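Local coordinates for Thiol:disulfide interchange protein (Klebsiella pneumoniae, PDB 6DXN) that probably acts as a periplasmic thiol:disulfide oxidoreductase of the DsbA type, introducing disulfide bonds into substrate proteins, at residues K148-P153 with K160-N165. Sequence-based numbering, arbitrary orientation.
Sequences KVHGTP and KYHINN
The cis-proline loop of the thioredoxin fold meets the chain just past strand 161-163, where Pro153 touches Asn165. Thr152 and Pro153 are joined by a cis peptide bond, as in the loop that faces the CxxC motif in thioredoxin-fold oxidoreductases. Asn165 ND2 donates a hydrogen bond of 2.9 Å to Pro153 O, with the donor tilted out of the carbonyl plane. The bond is bent at the hydrogen (142°). Asn165 CG lies beside its own backbone N (chi1 -66°), and from there the amide extends to the loop. The same ND2 lies 4.1 Å from Pro153 CG, a loose contact with one corner of the pyrrolidine ring. Nearer the start of the loop, His150 and His162 approach with CE1 to CE1 at 4.4 Å. Their planes are inclined at 57°, a loose oblique pair with the ring centroids 5.7 Å apart. His150 ND1 points back to Lys148 O in a weak, long bond (3.5 Å) lying in the ring plane. Lys148 itself closes the preceding helix 131-146 with a Schellman motif. His162 also meets the ring of Tyr156 and makes a weak bond to Ser154 OG. Pro153 packs on Pro35, Cys36 and Phe39 of helix 34-41, and Thr152 touches both Cys33 and Cys36, the predicted redox pair, which is not disulfide-bonded here. Strand 161-163 runs between strands 12-14 and 154-157, while beyond it Asn165 leans on Met180 of helix 173-188.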
ATOM      1  N   LYS A 148      -9.874 -10.801  -0.530  1.00 23.86           N
ATOM      2  CA  LYS A 148     -11.201 -10.330  -0.102  1.00 26.79           C
ATOM      3  C   LYS A 148     -11.075  -9.009   0.672  1.00 26.41           C
ATOM      4  O   LYS A 148     -11.649  -8.852   1.747  1.00 27.37           O
ATOM      5  CB  LYS A 148     -11.888 -11.424   0.729  1.00 27.72           C
ATOM      6  CG  LYS A 148     -11.970 -12.784   0.045  1.00 28.71           C
ATOM      7  CD  LYS A 148     -12.451 -13.924   0.934  1.00 29.21           C
ATOM      8  CE  LYS A 148     -13.888 -13.777   1.393  1.00 29.72           C
ATOM      9  NZ  LYS A 148     -14.337 -14.959   2.173  1.00 29.50           N
ATOM     10  N   VAL A 149     -10.329  -8.060   0.101  1.00 25.27           N
ATOM     11  CA  VAL A 149     -10.113  -6.754   0.725  1.00 26.59           C
ATOM     12  C   VAL A 149     -11.447  -5.993   0.746  1.00 27.66           C
ATOM     13  O   VAL A 149     -12.190  -6.022  -0.224  1.00 29.06           O
ATOM     14  CB  VAL A 149      -9.010  -5.977  -0.016  1.00 24.77           C
ATOM     15  CG1 VAL A 149      -8.710  -4.641   0.644  1.00 25.33           C
ATOM     16  CG2 VAL A 149      -7.740  -6.807  -0.137  1.00 23.20           C
ATOM     17  N   HIS A 150     -11.726  -5.296   1.856  1.00 30.16           N
ATOM     18  CA  HIS A 150     -12.999  -4.573   2.026  1.00 32.56           C
ATOM     19  C   HIS A 150     -12.785  -3.175   2.621  1.00 31.07           C
ATOM     20  O   HIS A 150     -13.762  -2.479   2.925  1.00 32.93           O
ATOM     21  CB  HIS A 150     -13.947  -5.404   2.905  1.00 36.55           C
ATOM     22  CG  HIS A 150     -13.372  -5.756   4.238  1.00 38.19           C
ATOM     23  ND1 HIS A 150     -12.647  -6.911   4.445  1.00 40.27           N
ATOM     24  CD2 HIS A 150     -13.402  -5.111   5.426  1.00 42.43           C
ATOM     25  CE1 HIS A 150     -12.259  -6.969   5.703  1.00 42.18           C
ATOM     26  NE2 HIS A 150     -12.709  -5.875   6.328  1.00 41.98           N
ATOM     27  N   GLY A 151     -11.521  -2.773   2.786  1.00 29.27           N
ATOM     28  CA  GLY A 151     -11.197  -1.473   3.362  1.00 27.53           C
ATOM     29  C   GLY A 151      -9.731  -1.123   3.181  1.00 26.59           C
ATOM     30  O   GLY A 151      -8.903  -1.999   2.877  1.00 24.16           O
ATOM     31  N   THR A 152      -9.416   0.167   3.352  1.00 23.04           N
ATOM     32  CA  THR A 152      -8.048   0.664   3.213  1.00 25.33           C
ATOM     33  C   THR A 152      -7.786   1.737   4.271  1.00 24.19           C
ATOM     34  O   THR A 152      -8.694   2.481   4.634  1.00 26.63           O
ATOM     35  CB  THR A 152      -7.785   1.200   1.796  1.00 27.06           C
ATOM     36  OG1 THR A 152      -8.765   2.186   1.478  1.00 28.73           O
ATOM     37  CG2 THR A 152      -7.819   0.125   0.731  1.00 28.65           C
ATOM     38  N   PRO A 153      -6.548   1.806   4.778  1.00 19.93           N
ATOM     39  CA  PRO A 153      -5.456   0.917   4.410  1.00 18.67           C
ATOM     40  C   PRO A 153      -5.627  -0.428   5.134  1.00 17.93           C
ATOM     41  O   PRO A 153      -6.065  -0.462   6.285  1.00 17.67           O
ATOM     42  CB  PRO A 153      -4.190   1.662   4.840  1.00 18.26           C
ATOM     43  CG  PRO A 153      -4.655   2.464   6.035  1.00 18.57           C
ATOM     44  CD  PRO A 153      -6.078   2.843   5.699  1.00 18.66           C
ATOM     45  N   LYS A 160      -2.407 -14.515   5.648  1.00 27.05           N
ATOM     46  CA  LYS A 160      -3.275 -15.244   6.580  1.00 27.59           C
ATOM     47  C   LYS A 160      -3.745 -14.367   7.752  1.00 28.30           C
ATOM     48  O   LYS A 160      -4.781 -14.662   8.343  1.00 31.00           O
ATOM     49  CB  LYS A 160      -2.510 -16.452   7.128  1.00 30.51           C
ATOM     50  CG  LYS A 160      -3.331 -17.435   7.950  1.00 31.55           C
ATOM     51  CD  LYS A 160      -2.525 -18.616   8.448  1.00 30.45           C
ATOM     52  CE  LYS A 160      -3.361 -19.669   9.143  1.00 31.86           C
ATOM     53  NZ  LYS A 160      -4.260 -20.370   8.195  1.00 31.63           N
ATOM     54  N   TYR A 161      -2.987 -13.315   8.094  1.00 24.33           N
ATOM     55  CA  TYR A 161      -3.343 -12.467   9.236  1.00 22.21           C
ATOM     56  C   TYR A 161      -3.617 -11.025   8.782  1.00 21.02           C
ATOM     57  O   TYR A 161      -2.718 -10.343   8.294  1.00 18.23           O
ATOM     58  CB  TYR A 161      -2.223 -12.520  10.282  1.00 23.14           C
ATOM     59  CG  TYR A 161      -1.787 -13.918  10.648  1.00 24.78           C
ATOM     60  CD1 TYR A 161      -2.583 -14.734  11.435  1.00 24.53           C
ATOM     61  CD2 TYR A 161      -0.585 -14.436  10.191  1.00 24.45           C
ATOM     62  CE1 TYR A 161      -2.193 -16.023  11.765  1.00 26.69           C
ATOM     63  CE2 TYR A 161      -0.178 -15.718  10.515  1.00 25.70           C
ATOM     64  CZ  TYR A 161      -0.986 -16.518  11.301  1.00 27.38           C
ATOM     65  OH  TYR A 161      -0.583 -17.782  11.625  1.00 30.32           O
ATOM     66  N   HIS A 162      -4.875 -10.591   8.956  1.00 20.54           N
ATOM     67  CA  HIS A 162      -5.336  -9.230   8.658  1.00 19.36           C
ATOM     68  C   HIS A 162      -5.365  -8.423   9.964  1.00 18.58           C
ATOM     69  O   HIS A 162      -6.085  -8.764  10.906  1.00 18.29           O
ATOM     70  CB  HIS A 162      -6.699  -9.264   7.952  1.00 19.52           C
ATOM     71  CG  HIS A 162      -7.339  -7.925   7.831  1.00 17.92           C
ATOM     72  ND1 HIS A 162      -8.394  -7.538   8.637  1.00 17.54           N
ATOM     73  CD2 HIS A 162      -7.051  -6.865   7.044  1.00 16.93           C
ATOM     74  CE1 HIS A 162      -8.746  -6.304   8.333  1.00 16.57           C
ATOM     75  NE2 HIS A 162      -7.938  -5.871   7.357  1.00 17.48           N
ATOM     76  N   ILE A 163      -4.566  -7.351   9.998  1.00 16.77           N
ATOM     77  CA  ILE A 163      -4.402  -6.485  11.164  1.00 16.51           C
ATOM     78  C   ILE A 163      -5.664  -5.655  11.426  1.00 16.52           C
ATOM     79  O   ILE A 163      -6.295  -5.190  10.507  1.00 16.31           O
ATOM     80  CB  ILE A 163      -3.169  -5.582  10.960  1.00 15.29           C
ATOM     81  CG1 ILE A 163      -1.873  -6.385  11.122  1.00 14.77           C
ATOM     82  CG2 ILE A 163      -3.221  -4.371  11.887  1.00 14.15           C
ATOM     83  CD1 ILE A 163      -0.606  -5.613  10.841  1.00 14.68           C
ATOM     84  N   ASN A 164      -6.004  -5.497  12.713  1.00 17.60           N
ATOM     85  CA  ASN A 164      -7.121  -4.660  13.145  1.00 17.23           C
ATOM     86  C   ASN A 164      -6.533  -3.303  13.554  1.00 15.85           C
ATOM     87  O   ASN A 164      -6.115  -3.111  14.714  1.00 16.58           O
ATOM     88  CB  ASN A 164      -7.940  -5.290  14.272  1.00 17.47           C
ATOM     89  CG  ASN A 164      -9.088  -4.409  14.725  1.00 18.75           C
ATOM     90  OD1 ASN A 164      -9.244  -3.283  14.250  1.00 19.28           O
ATOM     91  ND2 ASN A 164      -9.889  -4.901  15.657  1.00 20.12           N
ATOM     92  N   ASN A 165      -6.528  -2.375  12.588  1.00 15.02           N
ATOM     93  CA  ASN A 165      -5.939  -1.027  12.725  1.00 14.93           C
ATOM     94  C   ASN A 165      -6.384  -0.304  13.999  1.00 13.80           C
ATOM     95  O   ASN A 165      -5.566   0.353  14.645  1.00 13.73           O
ATOM     96  CB  ASN A 165      -6.272  -0.125  11.525  1.00 14.47           C
ATOM     97  CG  ASN A 165      -5.645  -0.582  10.224  1.00 14.87           C
ATOM     98  OD1 ASN A 165      -4.901  -1.563  10.196  1.00 17.05           O
ATOM     99  ND2 ASN A 165      -5.934   0.123   9.136  1.00 13.98           N
TER